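Local coordinates for glucosidase (Croceicoccus marinus, PDB 5Z3K), which probably hydrolyses O-glycosidic bonds, acting as a beta-glucosidase of glycoside hydrolase family 39, at residues Q339-I349 and L360-R371; N19-S27 and M291-F302. All coordinates share one frame; numbering follows the deposited sequence.

From the N terminus, strand 6-13 runs through the mixed beta-sheet before residues 19-27 carry the chain into the first strand of the (beta/alpha)8 barrel. Contact 2 brings this entry back against residues 291-302, which hold the eighth strand, and so closes a loop of 263 residues that contains the barrel's other six strands. Helix 329-341 follows, and contact 1 then closes a short hairpin in the mixed sheet, with only ten residues between its segments. The two contacts lie in series, neither nested nor crossed. They nevertheless touch: R346 forms a salt bridge with D293, and Q22 NE2 probably donates to L341 O, tying hairpin and helix end to the barrel.

Contact 1: residues Q339-I349 and L360-R371; sequences QTLATTERLAI and LAGRTADGDTIR
E345 OE2 is gripped by two nitrogens of one arginine, R363 NE at 2.6 Å and R363 NH2 at 2.8 Å. The oxygen lies in the guanidinium plane, at its edge, although the carboxylate itself is turned 38° from that plane. NE comes nearly straight on to the C-O bond, whereas NH2 uses the syn side. R363 reaches this partner because CG stands between the backbone N and the carbonyl carbon (chi1 63°) and the chain is extended from there to NE. On the same face of the hairpin as E345 and R363, L347 CD1 rests against I370 CG2 (3.6 Å), while its CD2 packs near R363 CD.

The two strands form an antiparallel hairpin with a classic beta bulge where strand 345-350 begins; there R363 O accepts from both T344 N (3.1 Å) and E345 N (3.2 Å). Next to the bulge, T343 OG1 donates to T340 O and occupies the room a side chain at position 362 would need, 3.6 Å from G362 CA. L360 CD1 comes obliquely to the R346 guanidinium, 3.4 Å from R346 NE, and a water links that nitrogen to L347 O; the tip of R346 pairs with D293.

R371 leads from the neighbouring strand to the helix. Its NH1 donates to Q339 O (2.9 Å) from above the carbonyl plane, Q339 CB lies over one guanidinium face, and NE pairs with E479. The charge of R371, shared with E479, probably complements the Q339 carbonyl near the helix end, while the opposite charges of E345 and R363 probably offset each other beside the bulge.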
loop_
_atom_site.group_PDB
_atom_site.type_symbol
_atom_site.label_atom_id
_atom_site.label_comp_id
_atom_site.label_asym_id
_atom_site.label_seq_id
_atom_site.Cartn_x
_atom_site.Cartn_y
_atom_site.Cartn_z
ATOM N N GLN A 339 -7.615 10.767 -0.332
ATOM C CA GLN A 339 -8.687 11.573 -0.888
ATOM C C GLN A 339 -8.341 12.036 -2.296
ATOM O O GLN A 339 -9.212 12.096 -3.170
ATOM C CB GLN A 339 -8.980 12.757 0.029
ATOM C CG GLN A 339 -9.624 12.296 1.341
ATOM C CD GLN A 339 -9.473 13.298 2.460
ATOM O OE1 GLN A 339 -9.029 14.424 2.252
ATOM N NE2 GLN A 339 -9.838 12.884 3.670
ATOM N N THR A 340 -7.072 12.367 -2.526
ATOM C CA THR A 340 -6.650 12.789 -3.855
ATOM C C THR A 340 -6.714 11.630 -4.837
ATOM O O THR A 340 -7.186 11.799 -5.970
ATOM C CB THR A 340 -5.235 13.372 -3.800
ATOM O OG1 THR A 340 -5.209 14.460 -2.872
ATOM C CG2 THR A 340 -4.815 13.878 -5.170
ATOM N N LEU A 341 -6.253 10.445 -4.412
ATOM C CA LEU A 341 -6.280 9.244 -5.247
ATOM C C LEU A 341 -7.697 8.736 -5.488
ATOM O O LEU A 341 -7.907 7.925 -6.402
ATOM C CB LEU A 341 -5.445 8.121 -4.606
ATOM C CG LEU A 341 -3.937 8.406 -4.522
ATOM C CD1 LEU A 341 -3.146 7.274 -3.841
ATOM C CD2 LEU A 341 -3.407 8.695 -5.949
ATOM N N ALA A 342 -8.667 9.181 -4.691
ATOM C CA ALA A 342 -10.039 8.749 -4.891
ATOM C C ALA A 342 -10.753 9.545 -5.971
ATOM O O ALA A 342 -11.846 9.141 -6.381
ATOM C CB ALA A 342 -10.842 8.844 -3.589
ATOM N N THR A 343 -10.189 10.668 -6.422
ATOM C CA THR A 343 -10.767 11.338 -7.573
ATOM C C THR A 343 -10.680 10.412 -8.779
ATOM O O THR A 343 -9.898 9.460 -8.806
ATOM C CB THR A 343 -10.052 12.655 -7.859
ATOM O OG1 THR A 343 -8.684 12.395 -8.206
ATOM C CG2 THR A 343 -10.114 13.564 -6.638
ATOM N N THR A 344 -11.526 10.659 -9.769
ATOM C CA THR A 344 -11.549 9.750 -10.902
ATOM C C THR A 344 -10.907 10.323 -12.140
ATOM O O THR A 344 -10.336 9.571 -12.926
ATOM C CB THR A 344 -12.979 9.331 -11.239
ATOM O OG1 THR A 344 -13.770 10.497 -11.450
ATOM C CG2 THR A 344 -13.567 8.513 -10.088
ATOM N N GLU A 345 -10.993 11.628 -12.329
ATOM C CA GLU A 345 -10.429 12.272 -13.504
ATOM C C GLU A 345 -9.185 13.029 -13.061
ATOM O O GLU A 345 -9.275 13.989 -12.294
ATOM C CB GLU A 345 -11.471 13.172 -14.158
ATOM C CG GLU A 345 -12.627 12.343 -14.726
ATOM C CD GLU A 345 -13.689 13.167 -15.424
ATOM O OE1 GLU A 345 -14.527 12.564 -16.127
ATOM O OE2 GLU A 345 -13.695 14.408 -15.268
ATOM N N ARG A 346 -8.020 12.572 -13.515
ATOM C CA ARG A 346 -6.793 13.279 -13.197
ATOM C C ARG A 346 -6.720 14.558 -14.018
ATOM O O ARG A 346 -7.095 14.578 -15.192
ATOM C CB ARG A 346 -5.576 12.398 -13.482
ATOM C CG ARG A 346 -4.257 13.025 -13.065
ATOM C CD ARG A 346 -3.186 11.965 -13.025
ATOM N NE ARG A 346 -1.857 12.513 -12.793
ATOM C CZ ARG A 346 -0.743 11.858 -13.076
ATOM N NH1 ARG A 346 -0.810 10.638 -13.604
ATOM N NH2 ARG A 346 0.433 12.415 -12.838
ATOM N N LEU A 347 -6.252 15.628 -13.382
ATOM C CA LEU A 347 -6.126 16.940 -13.996
ATOM C C LEU A 347 -4.657 17.266 -14.193
ATOM O O LEU A 347 -3.804 16.783 -13.451
ATOM C CB LEU A 347 -6.782 18.017 -13.116
ATOM C CG LEU A 347 -8.294 17.879 -12.939
ATOM C CD1 LEU A 347 -8.819 18.872 -11.892
ATOM C CD2 LEU A 347 -9.028 18.041 -14.267
ATOM N N ALA A 348 -4.364 18.096 -15.195
ATOM C CA ALA A 348 -2.985 18.502 -15.443
ATOM C C ALA A 348 -2.531 19.511 -14.400
ATOM O O ALA A 348 -3.175 20.547 -14.215
ATOM C CB ALA A 348 -2.853 19.118 -16.837
ATOM N N ILE A 349 -1.413 19.224 -13.726
ATOM C CA ILE A 349 -0.731 20.206 -12.886
ATOM C C ILE A 349 0.717 20.311 -13.354
ATOM O O ILE A 349 1.406 19.295 -13.540
ATOM C CB ILE A 349 -0.814 19.883 -11.376
ATOM C CG1 ILE A 349 -0.109 20.974 -10.554
ATOM C CG2 ILE A 349 -0.260 18.484 -11.058
ATOM C CD1 ILE A 349 -0.548 21.022 -9.084
ATOM N N LEU A 360 -0.079 16.817 -7.507
ATOM C CA LEU A 360 -1.016 15.920 -8.162
ATOM C C LEU A 360 -2.399 16.545 -8.079
ATOM O O LEU A 360 -2.776 17.090 -7.036
ATOM C CB LEU A 360 -0.998 14.533 -7.493
ATOM C CG LEU A 360 -1.950 13.451 -8.006
ATOM C CD1 LEU A 360 -1.620 13.036 -9.429
ATOM C CD2 LEU A 360 -1.919 12.221 -7.088
ATOM N N ALA A 361 -3.160 16.471 -9.170
ATOM C CA ALA A 361 -4.471 17.108 -9.197
ATOM C C ALA A 361 -5.507 16.184 -9.822
ATOM O O ALA A 361 -5.212 15.435 -10.756
ATOM C CB ALA A 361 -4.427 18.431 -9.973
ATOM N N GLY A 362 -6.740 16.273 -9.327
ATOM C CA GLY A 362 -7.808 15.441 -9.854
ATOM C C GLY A 362 -9.160 16.009 -9.486
ATOM O O GLY A 362 -9.276 16.912 -8.652
ATOM N N ARG A 363 -10.201 15.492 -10.134
ATOM C CA ARG A 363 -11.557 15.929 -9.804
ATOM C C ARG A 363 -12.481 14.725 -9.677
ATOM O O ARG A 363 -12.245 13.672 -10.274
ATOM C CB ARG A 363 -12.110 16.927 -10.836
ATOM C CG ARG A 363 -12.266 16.398 -12.232
ATOM C CD ARG A 363 -12.904 17.450 -13.133
ATOM N NE ARG A 363 -13.337 16.856 -14.393
ATOM C CZ ARG A 363 -13.591 17.539 -15.501
ATOM N NH1 ARG A 363 -13.443 18.858 -15.517
ATOM N NH2 ARG A 363 -13.989 16.896 -16.593
ATOM N N THR A 364 -13.527 14.874 -8.860
ATOM C CA THR A 364 -14.453 13.775 -8.615
ATOM C C THR A 364 -15.355 13.524 -9.821
ATOM O O THR A 364 -15.522 14.375 -10.700
ATOM C CB THR A 364 -15.332 14.071 -7.399
ATOM O OG1 THR A 364 -15.935 15.355 -7.580
ATOM C CG2 THR A 364 -14.511 14.074 -6.124
ATOM N N ALA A 365 -15.991 12.344 -9.824
ATOM C CA ALA A 365 -16.795 11.945 -10.978
ATOM C C ALA A 365 -17.931 12.931 -11.243
ATOM O O ALA A 365 -18.239 13.231 -12.402
ATOM C CB ALA A 365 -17.342 10.531 -10.780
ATOM N N ASP A 366 -18.546 13.468 -10.186
ATOM C CA ASP A 366 -19.639 14.418 -10.370
ATOM C C ASP A 366 -19.166 15.805 -10.792
ATOM O O ASP A 366 -20.008 16.680 -11.026
ATOM C CB ASP A 366 -20.496 14.502 -9.096
ATOM C CG ASP A 366 -19.768 15.134 -7.908
ATOM O OD1 ASP A 366 -18.627 15.613 -8.050
ATOM O OD2 ASP A 366 -20.358 15.157 -6.811
ATOM N N GLY A 367 -17.854 16.026 -10.894
ATOM C CA GLY A 367 -17.306 17.282 -11.359
ATOM C C GLY A 367 -17.356 18.434 -10.376
ATOM O O GLY A 367 -16.909 19.531 -10.720
ATOM N N ASP A 368 -17.854 18.226 -9.161
ATOM C CA ASP A 368 -18.075 19.326 -8.224
ATOM C C ASP A 368 -16.925 19.538 -7.241
ATOM O O ASP A 368 -16.983 20.473 -6.435
ATOM C CB ASP A 368 -19.366 19.085 -7.427
ATOM C CG ASP A 368 -20.613 19.497 -8.192
ATOM O OD1 ASP A 368 -20.488 20.286 -9.158
ATOM O OD2 ASP A 368 -21.713 19.028 -7.822
ATOM N N THR A 369 -15.892 18.702 -7.274
ATOM C CA THR A 369 -14.798 18.794 -6.313
ATOM C C THR A 369 -13.475 18.637 -7.049
ATOM O O THR A 369 -13.264 17.619 -7.713
ATOM C CB THR A 369 -14.925 17.721 -5.223
ATOM O OG1 THR A 369 -16.159 17.887 -4.507
ATOM C CG2 THR A 369 -13.755 17.804 -4.251
ATOM N N ILE A 370 -12.596 19.634 -6.931
ATOM C CA ILE A 370 -11.210 19.556 -7.412
ATOM C C ILE A 370 -10.294 19.367 -6.208
ATOM O O ILE A 370 -10.441 20.077 -5.205
ATOM C CB ILE A 370 -10.810 20.839 -8.168
ATOM C CG1 ILE A 370 -11.928 21.334 -9.108
ATOM C CG2 ILE A 370 -9.428 20.688 -8.818
ATOM C CD1 ILE A 370 -12.238 20.431 -10.242
ATOM N N ARG A 371 -9.326 18.445 -6.306
ATOM C CA ARG A 371 -8.344 18.231 -5.240
ATOM C C ARG A 371 -6.934 18.409 -5.782
ATOM O O ARG A 371 -6.571 17.782 -6.782
ATOM C CB ARG A 371 -8.482 16.841 -4.621
ATOM C CG ARG A 371 -9.771 16.682 -3.847
ATOM C CD ARG A 371 -9.875 15.353 -3.091
ATOM N NE ARG A 371 -11.110 15.389 -2.316
ATOM C CZ ARG A 371 -12.031 14.434 -2.295
ATOM N NH1 ARG A 371 -11.867 13.310 -2.989
ATOM N NH2 ARG A 371 -13.120 14.607 -1.555
HETATM O O HOH W 1 -15.723 15.235 -13.617
HETATM O O HOH W 2 -1.897 15.342 -12.042
#

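Contact 2: residues N19-S27 and M291-F302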
loop_
_atom_site.group_PDB
_atom_site.type_symbol
_atom_site.label_atom_id
_atom_site.label_comp_id
_atom_site.label_asym_id
_atom_site.label_seq_id
_atom_site.Cartn_x
_atom_site.Cartn_y
_atom_site.Cartn_z
ATOM N N ASN A 19 -7.432 8.941 -16.463
ATOM C CA ASN A 19 -8.017 8.458 -15.212
ATOM C C ASN A 19 -6.994 8.490 -14.085
ATOM O O ASN A 19 -5.831 8.121 -14.270
ATOM C CB ASN A 19 -8.548 7.034 -15.372
ATOM C CG ASN A 19 -9.795 6.968 -16.217
ATOM O OD1 ASN A 19 -10.549 7.940 -16.318
ATOM N ND2 ASN A 19 -10.025 5.817 -16.831
HETATM N N MSE A 20 -7.439 8.929 -12.909
HETATM C CA MSE A 20 -6.663 8.746 -11.697
HETATM C C MSE A 20 -6.668 7.256 -11.368
HETATM O O MSE A 20 -7.680 6.579 -11.570
HETATM C CB MSE A 20 -7.248 9.551 -10.530
HETATM C CG MSE A 20 -6.403 9.486 -9.270
HETATM SE SE MSE A 20 -4.815 10.576 -9.465
HETATM C CE MSE A 20 -5.636 12.310 -9.123
ATOM N N ARG A 21 -5.554 6.734 -10.870
ATOM C CA ARG A 21 -5.439 5.312 -10.563
ATOM C C ARG A 21 -5.503 5.112 -9.052
ATOM O O ARG A 21 -4.768 5.762 -8.300
ATOM C CB ARG A 21 -4.142 4.730 -11.137
ATOM C CG ARG A 21 -4.038 4.896 -12.649
ATOM C CD ARG A 21 -2.988 3.955 -13.263
ATOM N NE ARG A 21 -1.646 4.297 -12.810
ATOM C CZ ARG A 21 -0.849 3.471 -12.146
ATOM N NH1 ARG A 21 -1.263 2.245 -11.857
ATOM N NH2 ARG A 21 0.366 3.874 -11.781
ATOM N N GLN A 22 -6.372 4.208 -8.611
ATOM C CA GLN A 22 -6.648 4.053 -7.178
ATOM C C GLN A 22 -5.598 3.142 -6.551
ATOM O O GLN A 22 -5.755 1.917 -6.484
ATOM C CB GLN A 22 -8.058 3.519 -6.966
ATOM C CG GLN A 22 -9.116 4.623 -6.933
ATOM C CD GLN A 22 -9.353 5.250 -8.302
ATOM O OE1 GLN A 22 -9.752 4.568 -9.248
ATOM N NE2 GLN A 22 -9.101 6.555 -8.413
ATOM N N LEU A 23 -4.511 3.750 -6.070
ATOM C CA LEU A 23 -3.404 3.009 -5.486
ATOM C C LEU A 23 -3.373 3.080 -3.959
ATOM O O LEU A 23 -2.386 2.643 -3.348
ATOM C CB LEU A 23 -2.073 3.513 -6.051
ATOM C CG LEU A 23 -1.856 3.361 -7.564
ATOM C CD1 LEU A 23 -0.383 3.653 -7.939
ATOM C CD2 LEU A 23 -2.253 1.982 -7.986
ATOM N N HIS A 24 -4.425 3.607 -3.324
ATOM C CA HIS A 24 -4.401 3.816 -1.871
ATOM C C HIS A 24 -4.819 2.551 -1.125
ATOM O O HIS A 24 -5.848 2.499 -0.450
ATOM C CB HIS A 24 -5.295 4.978 -1.455
ATOM C CG HIS A 24 -4.849 5.639 -0.187
ATOM N ND1 HIS A 24 -3.621 6.247 -0.067
ATOM C CD2 HIS A 24 -5.471 5.811 1.006
ATOM C CE1 HIS A 24 -3.493 6.746 1.151
ATOM N NE2 HIS A 24 -4.605 6.502 1.821
ATOM N N GLY A 25 -3.982 1.526 -1.239
ATOM C CA GLY A 25 -4.133 0.351 -0.405
ATOM C C GLY A 25 -3.293 0.439 0.854
ATOM O O GLY A 25 -2.365 1.238 0.945
ATOM N N THR A 26 -3.601 -0.412 1.836
ATOM C CA THR A 26 -2.820 -0.400 3.067
ATOM C C THR A 26 -2.986 -1.730 3.778
ATOM O O THR A 26 -3.805 -2.568 3.399
ATOM C CB THR A 26 -3.230 0.746 4.000
ATOM O OG1 THR A 26 -2.209 0.943 4.983
ATOM C CG2 THR A 26 -4.536 0.407 4.722
ATOM N N SER A 27 -2.193 -1.909 4.819
ATOM C CA SER A 27 -2.297 -3.077 5.669
ATOM C C SER A 27 -2.410 -2.599 7.108
ATOM O O SER A 27 -2.243 -1.413 7.404
ATOM C CB SER A 27 -1.095 -4.010 5.494
ATOM O OG SER A 27 0.033 -3.487 6.158
HETATM N N MSE A 291 4.600 7.503 -7.585
HETATM C CA MSE A 291 4.295 6.159 -8.067
HETATM C C MSE A 291 2.994 6.140 -8.865
HETATM O O MSE A 291 2.674 5.142 -9.496
HETATM C CB MSE A 291 4.226 5.158 -6.904
HETATM C CG MSE A 291 2.962 5.259 -6.077
HETATM SE SE MSE A 291 2.866 3.789 -4.800
HETATM C CE MSE A 291 4.262 4.328 -3.554
ATOM N N GLN A 292 2.238 7.245 -8.844
ATOM C CA GLN A 292 1.050 7.321 -9.690
ATOM C C GLN A 292 1.416 7.196 -11.165
ATOM O O GLN A 292 0.611 6.716 -11.970
ATOM C CB GLN A 292 0.294 8.627 -9.421
ATOM C CG GLN A 292 -0.941 8.877 -10.303
ATOM C CD GLN A 292 -2.155 8.012 -9.965
ATOM O OE1 GLN A 292 -3.096 7.923 -10.758
ATOM N NE2 GLN A 292 -2.148 7.380 -8.788
ATOM N N ASP A 293 2.629 7.610 -11.524
ATOM C CA ASP A 293 3.188 7.459 -12.865
ATOM C C ASP A 293 4.300 6.409 -12.785
ATOM O O ASP A 293 5.480 6.730 -12.640
ATOM C CB ASP A 293 3.713 8.800 -13.369
ATOM C CG ASP A 293 2.627 9.840 -13.478
ATOM O OD1 ASP A 293 1.575 9.506 -14.064
ATOM O OD2 ASP A 293 2.819 10.973 -12.968
ATOM N N SER A 294 3.918 5.138 -12.849
ATOM C CA SER A 294 4.899 4.076 -12.619
ATOM C C SER A 294 4.309 2.754 -13.084
ATOM O O SER A 294 3.140 2.672 -13.461
ATOM C CB SER A 294 5.288 3.982 -11.143
ATOM O OG SER A 294 4.281 3.285 -10.422
ATOM N N GLU A 295 5.129 1.706 -13.020
ATOM C CA GLU A 295 4.655 0.364 -13.322
ATOM C C GLU A 295 3.907 -0.279 -12.158
ATOM O O GLU A 295 3.445 -1.414 -12.302
ATOM C CB GLU A 295 5.833 -0.522 -13.749
ATOM C CG GLU A 295 6.574 0.025 -14.980
ATOM C CD GLU A 295 5.690 0.118 -16.213
ATOM O OE1 GLU A 295 4.745 -0.686 -16.339
ATOM O OE2 GLU A 295 5.961 0.977 -17.077
ATOM N N VAL A 296 3.759 0.414 -11.022
ATOM C CA VAL A 296 2.948 -0.112 -9.930
ATOM C C VAL A 296 1.482 -0.114 -10.343
ATOM O O VAL A 296 0.928 0.916 -10.757
ATOM C CB VAL A 296 3.154 0.714 -8.648
ATOM C CG1 VAL A 296 2.264 0.184 -7.525
ATOM C CG2 VAL A 296 4.621 0.709 -8.229
ATOM N N ASP A 297 0.830 -1.271 -10.209
ATOM C CA ASP A 297 -0.587 -1.377 -10.538
ATOM C C ASP A 297 -1.487 -1.358 -9.313
ATOM O O ASP A 297 -2.640 -0.921 -9.409
ATOM C CB ASP A 297 -0.856 -2.658 -11.329
ATOM C CG ASP A 297 -0.212 -2.632 -12.702
ATOM O OD1 ASP A 297 -0.343 -1.603 -13.393
ATOM O OD2 ASP A 297 0.449 -3.621 -13.078
ATOM N N LYS A 298 -0.982 -1.838 -8.180
ATOM C CA LYS A 298 -1.677 -1.814 -6.901
ATOM C C LYS A 298 -0.621 -1.652 -5.818
ATOM O O LYS A 298 0.482 -2.197 -5.937
ATOM C CB LYS A 298 -2.465 -3.106 -6.652
ATOM C CG LYS A 298 -3.572 -3.390 -7.640
ATOM C CD LYS A 298 -4.716 -2.422 -7.487
ATOM C CE LYS A 298 -5.985 -2.974 -8.162
ATOM N NZ LYS A 298 -5.646 -3.927 -9.264
ATOM N N ALA A 299 -0.961 -0.914 -4.761
ATOM C CA ALA A 299 0.014 -0.583 -3.737
ATOM C C ALA A 299 -0.601 -0.714 -2.357
ATOM O O ALA A 299 -1.777 -0.382 -2.166
ATOM C CB ALA A 299 0.548 0.843 -3.928
ATOM N N ILE A 300 0.223 -1.169 -1.404
ATOM C CA ILE A 300 -0.173 -1.442 -0.019
ATOM C C ILE A 300 0.803 -0.682 0.874
ATOM O O ILE A 300 1.944 -1.120 1.072
ATOM C CB ILE A 300 -0.148 -2.942 0.317
ATOM C CG1 ILE A 300 -0.975 -3.771 -0.668
ATOM C CG2 ILE A 300 -0.646 -3.179 1.736
ATOM C CD1 ILE A 300 -2.493 -3.568 -0.544
ATOM N N PHE A 301 0.363 0.448 1.421
ATOM C CA PHE A 301 1.181 1.195 2.366
ATOM C C PHE A 301 1.290 0.457 3.692
ATOM O O PHE A 301 0.293 -0.023 4.229
ATOM C CB PHE A 301 0.582 2.574 2.621
ATOM C CG PHE A 301 1.290 3.330 3.712
ATOM C CD1 PHE A 301 2.456 4.039 3.425
ATOM C CD2 PHE A 301 0.813 3.312 5.019
ATOM C CE1 PHE A 301 3.122 4.748 4.415
ATOM C CE2 PHE A 301 1.468 4.000 6.029
ATOM C CZ PHE A 301 2.629 4.721 5.731
ATOM N N PHE A 302 2.500 0.430 4.251
ATOM C CA PHE A 302 2.812 -0.317 5.469
ATOM C C PHE A 302 3.210 0.663 6.571
ATOM O O PHE A 302 4.224 1.351 6.435
ATOM C CB PHE A 302 3.956 -1.296 5.189
ATOM C CG PHE A 302 4.362 -2.130 6.378
ATOM C CD1 PHE A 302 3.577 -3.196 6.791
ATOM C CD2 PHE A 302 5.525 -1.851 7.079
ATOM C CE1 PHE A 302 3.941 -3.975 7.882
ATOM C CE2 PHE A 302 5.900 -2.628 8.176
ATOM C CZ PHE A 302 5.103 -3.694 8.572
HETATM O O HOH W 3 -3.186 8.588 -13.304
HETATM O O HOH W 4 -1.409 6.876 -14.432
HETATM O O HOH W 5 -2.711 -0.088 -13.357
HETATM O O HOH W 6 -4.002 0.755 -11.426
#
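R21 lies along Q292, running past it in the opposite direction. Its CB meets Q292 OE1 at 3.4 Å, and CG stays beside the same oxygen. A bend at chi3 (-66°) then swings the guanidinium toward the backbone of the 291-302 segment. NE makes a weak bond to Q292 O and is also met by a water in its plane. NH2 donates more firmly to Q292 O (2.9 Å), which it meets from well above the carbonyl plane. NH1 reaches V296 O at 2.8 Å, within both the carbonyl and guanidinium planes. One water bridges NH1 to D297 O; a second, bound to D297 OD1, is held only weakly by NH1, and D297 OD2 accepts from L260 N.

The amide of Q292 returns the grip on the backbone of R21. R21 N donates to a lone pair of Q292 OE1 (2.7 Å), and Q292 NE2 to a lone pair of R21 O (3.1 Å), which fixes the amide's rotation; the selenium of selenomethionine M20 sits 3.4 Å from Q292 OE1. Replacing the arginine by an alanine would probably leave the carbonyls of Q292 and V296 without the donor they share, and the 292-296 turn less firmly tied to segment 19-27.

Farther along, L23 CD2 packs against D297 O, and the strands pair: F301 N donates to G25 O, while F301 O accepts from S27 N and from T26 OG1 (2.8 Å), whose oxygen also lies at the edge of the F301 ring. This parallel pairing of strands 25-27 and 298-301, the first and the eighth, is the seam that closes a TIM barrel.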